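Local atomic coordinates of VESB protease (PDB entry 4LK4), a protein that is a secreted serine protease of the trypsin-like S1 family from Vibrio cholerae, probably cleaving peptide bonds as an endopeptidase. Residues A[274-286]-A[296-308]. The protein carries 1 engineered substitution. Sequence-based numbering, arbitrary orientation.
Sequences DANALTYTGNTFS and SDGCSTKVTLATG
Asp274 O takes a hydrogen bond from Thr307 OG1 at 2.9 Å, in the carbonyl plane and on a lone pair, tying together the loops next to the place where strand 278-283 of the Ig-like domain of VesB pairs with the short outermost strand 304-305. The carboxylate of Asp274 serves a different part of the domain, in a salt bridge with Lys340. At Leu278 the antiparallel ladder begins: its N gives a nearly straight bond to Leu305 O, and its O receives Leu305 N at 2.8 Å. The two leucines make this hydrogen-bonded pair and put their side chains on the same face, CB to CB 4.0 Å apart, with Phe333 of strand 324-335 against Leu278 and Cys311 against Leu305. Thr279 and Thr304 form the next, non-hydrogen-bonded pair and emerge on the other face, where their hydroxyls share a weak, long hydrogen bond. Thr279 CG2 also meets Val303 CG1. One residue further, Tyr280 N binds Val303 O at 2.7 Å, just where the chain leaves helix 298-302 with a positive phi.

With CG anti to the backbone N (chi1 -177°), the Tyr280 ring lies along this helix toward its start. Cys299 CB sits over one face, offset toward the rim, in a CH-pi contact 3.8 Å from the ring centroid; its SG, disulfide-bonded to Cys311, stands farther above the same ring. Beyond the bulge at Thr281 and Gly282, which both face Ile332, Asn283 gives its ND2 to Tyr280 OH, while its OD1 accepts Phe285 N in an Asx turn. The phenol in turn donates to Asp297, the N-cap residue, whose OD1 accepts Ser300 N from above the carboxylate plane while OD2, on its syn side, takes Tyr280 OH at 2.8 Å.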
ATOM      1  N   ASP A 274      18.900  -0.319   5.864  1.00 70.87           N
ATOM      2  CA  ASP A 274      19.367   0.947   6.446  1.00 76.18           C
ATOM      3  C   ASP A 274      20.891   0.933   6.621  1.00 81.06           C
ATOM      4  O   ASP A 274      21.494  -0.132   6.769  1.00 82.42           O
ATOM      5  CB  ASP A 274      18.672   1.220   7.798  1.00 78.01           C
ATOM      6  CG  ASP A 274      18.520   2.742   8.121  1.00 83.20           C
ATOM      7  OD1 ASP A 274      19.407   3.563   7.766  1.00 90.10           O
ATOM      8  OD2 ASP A 274      17.503   3.119   8.756  1.00 80.34           O
ATOM      9  N   ALA A 275      21.506   2.116   6.607  1.00 84.32           N
ATOM     10  CA  ALA A 275      22.968   2.240   6.718  1.00 88.16           C
ATOM     11  C   ALA A 275      23.462   1.888   8.131  1.00 89.30           C
ATOM     12  O   ALA A 275      24.593   1.393   8.305  1.00 90.68           O
ATOM     13  CB  ALA A 275      23.420   3.641   6.310  1.00 90.70           C
ATOM     14  N   ASN A 276      22.611   2.129   9.132  1.00 86.92           N
ATOM     15  CA  ASN A 276      22.931   1.740  10.507  1.00 87.87           C
ATOM     16  C   ASN A 276      22.485   0.340  10.855  1.00 83.47           C
ATOM     17  O   ASN A 276      21.471  -0.135  10.373  1.00 78.62           O
ATOM     18  CB  ASN A 276      22.312   2.715  11.494  1.00 89.48           C
ATOM     19  CG  ASN A 276      23.137   3.968  11.645  1.00 93.61           C
ATOM     20  OD1 ASN A 276      24.354   3.901  11.875  1.00 96.27           O
ATOM     21  ND2 ASN A 276      22.491   5.119  11.500  1.00 92.78           N
ATOM     22  N   ALA A 277      23.246  -0.305  11.723  1.00 85.11           N
ATOM     23  CA  ALA A 277      22.975  -1.683  12.097  1.00 83.03           C
ATOM     24  C   ALA A 277      21.669  -1.837  12.883  1.00 79.20           C
ATOM     25  O   ALA A 277      21.258  -0.946  13.624  1.00 78.19           O
ATOM     26  CB  ALA A 277      24.139  -2.232  12.913  1.00 88.00           C
ATOM     27  N   LEU A 278      21.056  -3.004  12.728  1.00 77.11           N
ATOM     28  CA  LEU A 278      19.822  -3.372  13.415  1.00 75.68           C
ATOM     29  C   LEU A 278      20.149  -4.441  14.448  1.00 78.23           C
ATOM     30  O   LEU A 278      20.971  -5.310  14.171  1.00 81.92           O
ATOM     31  CB  LEU A 278      18.865  -3.971  12.401  1.00 73.01           C
ATOM     32  CG  LEU A 278      17.496  -3.340  12.254  1.00 70.02           C
ATOM     33  CD1 LEU A 278      17.633  -1.919  11.737  1.00 70.84           C
ATOM     34  CD2 LEU A 278      16.679  -4.208  11.319  1.00 66.50           C
ATOM     35  N   THR A 279      19.523  -4.398  15.626  1.00 78.45           N
ATOM     36  CA  THR A 279      19.736  -5.456  16.636  1.00 79.70           C
ATOM     37  C   THR A 279      18.407  -6.076  17.030  1.00 76.30           C
ATOM     38  O   THR A 279      17.514  -5.391  17.512  1.00 73.84           O
ATOM     39  CB  THR A 279      20.430  -4.935  17.909  1.00 84.29           C
ATOM     40  OG1 THR A 279      21.672  -4.313  17.570  1.00 86.93           O
ATOM     41  CG2 THR A 279      20.698  -6.076  18.894  1.00 87.25           C
ATOM     42  N   TYR A 280      18.290  -7.379  16.816  1.00 75.38           N
ATOM     43  CA  TYR A 280      17.094  -8.128  17.181  1.00 73.79           C
ATOM     44  C   TYR A 280      16.956  -8.125  18.692  1.00 76.10           C
ATOM     45  O   TYR A 280      17.825  -8.607  19.387  1.00 77.61           O
ATOM     46  CB  TYR A 280      17.229  -9.556  16.659  1.00 73.26           C
ATOM     47  CG  TYR A 280      16.056 -10.485  16.863  1.00 71.15           C
ATOM     48  CD1 TYR A 280      14.742 -10.053  16.775  1.00 68.34           C
ATOM     49  CD2 TYR A 280      16.280 -11.824  17.061  1.00 73.33           C
ATOM     50  CE1 TYR A 280      13.689 -10.943  16.936  1.00 67.69           C
ATOM     51  CE2 TYR A 280      15.245 -12.721  17.205  1.00 73.09           C
ATOM     52  CZ  TYR A 280      13.948 -12.286  17.144  1.00 70.28           C
ATOM     53  OH  TYR A 280      12.952 -13.237  17.307  1.00 69.22           O
ATOM     54  N   THR A 281      15.848  -7.578  19.175  1.00 77.01           N
ATOM     55  CA  THR A 281      15.654  -7.279  20.600  1.00 81.52           C
ATOM     56  C   THR A 281      14.349  -7.830  21.169  1.00 79.74           C
ATOM     57  O   THR A 281      14.183  -7.891  22.383  1.00 82.90           O
ATOM     58  CB  THR A 281      15.597  -5.756  20.811  1.00 85.03           C
ATOM     59  OG1 THR A 281      16.557  -5.108  19.973  1.00 90.27           O
ATOM     60  CG2 THR A 281      15.876  -5.394  22.222  1.00 90.81           C
ATOM     61  N   GLY A 282      13.403  -8.190  20.305  1.00 76.56           N
ATOM     62  CA  GLY A 282      12.146  -8.773  20.768  1.00 75.91           C
ATOM     63  C   GLY A 282      11.287  -9.428  19.698  1.00 71.78           C
ATOM     64  O   GLY A 282      11.544  -9.298  18.500  1.00 67.92           O
ATOM     65  N   ASN A 283      10.282 -10.166  20.153  1.00 70.69           N
ATOM     66  CA  ASN A 283       9.262 -10.686  19.274  1.00 68.19           C
ATOM     67  C   ASN A 283       7.996 -10.948  20.059  1.00 69.48           C
ATOM     68  O   ASN A 283       7.992 -10.775  21.249  1.00 73.29           O
ATOM     69  CB  ASN A 283       9.741 -11.942  18.604  1.00 66.07           C
ATOM     70  CG  ASN A 283      10.140 -12.983  19.593  1.00 69.47           C
ATOM     71  OD1 ASN A 283       9.306 -13.510  20.326  1.00 70.66           O
ATOM     72  ND2 ASN A 283      11.418 -13.302  19.618  1.00 70.05           N
ATOM     73  N   THR A 284       6.919 -11.323  19.379  1.00 68.93           N
ATOM     74  CA  THR A 284       5.622 -11.554  20.019  1.00 69.13           C
ATOM     75  C   THR A 284       5.220 -13.022  19.951  1.00 71.19           C
ATOM     76  O   THR A 284       4.046 -13.355  20.100  1.00 72.38           O
ATOM     77  CB  THR A 284       4.527 -10.708  19.350  1.00 67.57           C
ATOM     78  OG1 THR A 284       4.612 -10.839  17.922  1.00 62.56           O
ATOM     79  CG2 THR A 284       4.702  -9.247  19.729  1.00 68.47           C
ATOM     80  N   PHE A 285       6.194 -13.896  19.729  1.00 71.96           N
ATOM     81  CA  PHE A 285       5.911 -15.324  19.606  1.00 76.43           C
ATOM     82  C   PHE A 285       5.173 -15.904  20.808  1.00 80.04           C
ATOM     83  O   PHE A 285       4.278 -16.722  20.618  1.00 81.09           O
ATOM     84  CB  PHE A 285       7.196 -16.118  19.385  1.00 75.81           C
ATOM     85  CG  PHE A 285       7.849 -15.855  18.064  1.00 72.77           C
ATOM     86  CD1 PHE A 285       7.091 -15.753  16.901  1.00 69.71           C
ATOM     87  CD2 PHE A 285       9.227 -15.735  17.976  1.00 72.73           C
ATOM     88  CE1 PHE A 285       7.701 -15.535  15.675  1.00 67.02           C
ATOM     89  CE2 PHE A 285       9.842 -15.517  16.751  1.00 71.55           C
ATOM     90  CZ  PHE A 285       9.072 -15.414  15.595  1.00 67.57           C
ATOM     91  N   SER A 286       5.541 -15.470  22.019  1.00 83.33           N
ATOM     92  CA  SER A 286       4.826 -15.840  23.261  1.00 88.09           C
ATOM     93  C   SER A 286       3.313 -15.696  23.172  1.00 88.03           C
ATOM     94  O   SER A 286       2.574 -16.587  23.563  1.00 89.26           O
ATOM     95  CB  SER A 286       5.289 -14.956  24.420  1.00 92.34           C
ATOM     96  OG  SER A 286       6.573 -15.343  24.859  1.00 95.96           O
ATOM     97  N   SER A 296      12.711 -22.582  13.838  1.00 80.79           N
ATOM     98  CA  SER A 296      14.054 -22.064  13.654  1.00 81.85           C
ATOM     99  C   SER A 296      13.949 -20.545  13.665  1.00 77.96           C
ATOM    100  O   SER A 296      13.099 -20.000  12.989  1.00 74.27           O
ATOM    101  CB  SER A 296      14.603 -22.528  12.303  1.00 83.75           C
ATOM    102  OG  SER A 296      16.017 -22.429  12.272  1.00 86.91           O
ATOM    103  N   ASP A 297      14.787 -19.883  14.461  1.00 78.68           N
ATOM    104  CA  ASP A 297      14.850 -18.427  14.515  1.00 74.66           C
ATOM    105  C   ASP A 297      16.275 -18.000  14.217  1.00 74.83           C
ATOM    106  O   ASP A 297      17.081 -17.839  15.122  1.00 76.42           O
ATOM    107  CB  ASP A 297      14.409 -17.915  15.889  1.00 75.41           C
ATOM    108  CG  ASP A 297      14.412 -16.379  15.994  1.00 74.49           C
ATOM    109  OD1 ASP A 297      14.903 -15.665  15.100  1.00 73.65           O
ATOM    110  OD2 ASP A 297      13.912 -15.881  17.007  1.00 77.87           O
ATOM    111  N   GLY A 298      16.568 -17.821  12.936  1.00 73.15           N
ATOM    112  CA  GLY A 298      17.868 -17.343  12.498  1.00 74.94           C
ATOM    113  C   GLY A 298      18.230 -15.987  13.066  1.00 74.38           C
ATOM    114  O   GLY A 298      19.400 -15.705  13.303  1.00 76.34           O
ATOM    115  N   CYS A 299      17.236 -15.134  13.294  1.00 73.03           N
ATOM    116  CA  CYS A 299      17.524 -13.800  13.789  1.00 73.75           C
ATOM    117  C   CYS A 299      18.101 -13.877  15.190  1.00 76.18           C
ATOM    118  O   CYS A 299      18.914 -13.036  15.561  1.00 76.65           O
ATOM    119  CB  CYS A 299      16.292 -12.910  13.764  1.00 72.09           C
ATOM    120  SG  CYS A 299      15.634 -12.640  12.105  1.00 74.96           S
ATOM    121  N   SER A 300      17.707 -14.887  15.961  1.00 76.90           N
ATOM    122  CA  SER A 300      18.317 -15.090  17.275  1.00 80.95           C
ATOM    123  C   SER A 300      19.747 -15.639  17.159  1.00 86.37           C
ATOM    124  O   SER A 300      20.543 -15.432  18.065  1.00 92.45           O
ATOM    125  CB  SER A 300      17.463 -15.993  18.182  1.00 80.65           C
ATOM    126  OG  SER A 300      17.427 -17.329  17.730  1.00 80.27           O
ATOM    127  N   THR A 301      20.088 -16.323  16.068  1.00 86.40           N
ATOM    128  CA  THR A 301      21.464 -16.766  15.868  1.00 90.65           C
ATOM    129  C   THR A 301      22.347 -15.598  15.455  1.00 90.15           C
ATOM    130  O   THR A 301      23.424 -15.424  15.986  1.00 93.70           O
ATOM    131  CB  THR A 301      21.581 -17.864  14.794  1.00 93.03           C
ATOM    132  OG1 THR A 301      20.748 -18.981  15.139  1.00 94.30           O
ATOM    133  CG2 THR A 301      23.037 -18.332  14.685  1.00 98.33           C
ATOM    134  N   LYS A 302      21.897 -14.811  14.482  1.00 87.18           N
ATOM    135  CA  LYS A 302      22.663 -13.643  14.031  1.00 87.55           C
ATOM    136  C   LYS A 302      22.601 -12.462  15.014  1.00 86.13           C
ATOM    137  O   LYS A 302      23.625 -11.849  15.289  1.00 89.42           O
ATOM    138  CB  LYS A 302      22.192 -13.189  12.649  1.00 85.68           C
ATOM    139  CG  LYS A 302      22.418 -14.203  11.542  1.00 87.63           C
ATOM    140  CD  LYS A 302      22.247 -13.529  10.189  1.00 85.94           C
ATOM    141  CE  LYS A 302      22.264 -14.541   9.052  1.00 87.93           C
ATOM    142  NZ  LYS A 302      22.654 -13.908   7.758  1.00 88.69           N
ATOM    143  N   VAL A 303      21.404 -12.149  15.517  1.00 82.02           N
ATOM    144  CA  VAL A 303      21.153 -11.037  16.471  1.00 81.93           C
ATOM    145  C   VAL A 303      21.319  -9.645  15.875  1.00 81.28           C
ATOM    146  O   VAL A 303      20.380  -8.852  15.889  1.00 79.02           O
ATOM    147  CB  VAL A 303      22.008 -11.140  17.741  1.00 86.86           C
ATOM    148  CG1 VAL A 303      21.614 -10.062  18.726  1.00 87.09           C
ATOM    149  CG2 VAL A 303      21.818 -12.503  18.370  1.00 88.82           C
ATOM    150  N   THR A 304      22.511  -9.348  15.366  1.00 85.17           N
ATOM    151  CA  THR A 304      22.804  -8.054  14.727  1.00 85.27           C
ATOM    152  C   THR A 304      22.839  -8.172  13.202  1.00 82.36           C
ATOM    153  O   THR A 304      23.353  -9.149  12.651  1.00 83.92           O
ATOM    154  CB  THR A 304      24.126  -7.452  15.282  1.00 91.35           C
ATOM    155  OG1 THR A 304      23.812  -6.578  16.373  1.00 91.28           O
ATOM    156  CG2 THR A 304      24.906  -6.646  14.225  1.00 93.47           C
ATOM    157  N   LEU A 305      22.292  -7.154  12.544  1.00 79.69           N
ATOM    158  CA  LEU A 305      22.133  -7.112  11.085  1.00 77.18           C
ATOM    159  C   LEU A 305      22.730  -5.838  10.530  1.00 76.06           C
ATOM    160  O   LEU A 305      22.185  -4.759  10.719  1.00 73.02           O
ATOM    161  CB  LEU A 305      20.653  -7.149  10.690  1.00 73.59           C
ATOM    162  CG  LEU A 305      19.884  -8.447  10.936  1.00 72.78           C
ATOM    163  CD1 LEU A 305      18.505  -8.368  10.297  1.00 69.06           C
ATOM    164  CD2 LEU A 305      20.660  -9.640  10.393  1.00 76.55           C
ATOM    165  N   ALA A 306      23.862  -5.980   9.857  1.00 78.18           N
ATOM    166  CA  ALA A 306      24.531  -4.855   9.235  1.00 79.57           C
ATOM    167  C   ALA A 306      23.769  -4.520   7.955  1.00 75.43           C
ATOM    168  O   ALA A 306      22.769  -5.156   7.646  1.00 71.97           O
ATOM    169  CB  ALA A 306      25.985  -5.211   8.942  1.00 84.54           C
ATOM    170  N   THR A 307      24.233  -3.522   7.219  1.00 78.50           N
ATOM    171  CA  THR A 307      23.575  -3.123   5.973  1.00 76.72           C
ATOM    172  C   THR A 307      23.630  -4.279   4.965  1.00 77.61           C
ATOM    173  O   THR A 307      24.704  -4.778   4.646  1.00 81.88           O
ATOM    174  CB  THR A 307      24.247  -1.864   5.385  1.00 78.47           C
ATOM    175  OG1 THR A 307      24.307  -0.842   6.389  1.00 77.85           O
ATOM    176  CG2 THR A 307      23.504  -1.362   4.184  1.00 76.89           C
ATOM    177  N   GLY A 308      22.473  -4.717   4.492  1.00 74.83           N
ATOM    178  CA  GLY A 308      22.400  -5.783   3.496  1.00 76.37           C
ATOM    179  C   GLY A 308      22.320  -7.184   4.095  1.00 76.62           C
ATOM    180  O   GLY A 308      22.213  -8.170   3.356  1.00 76.78           O
TER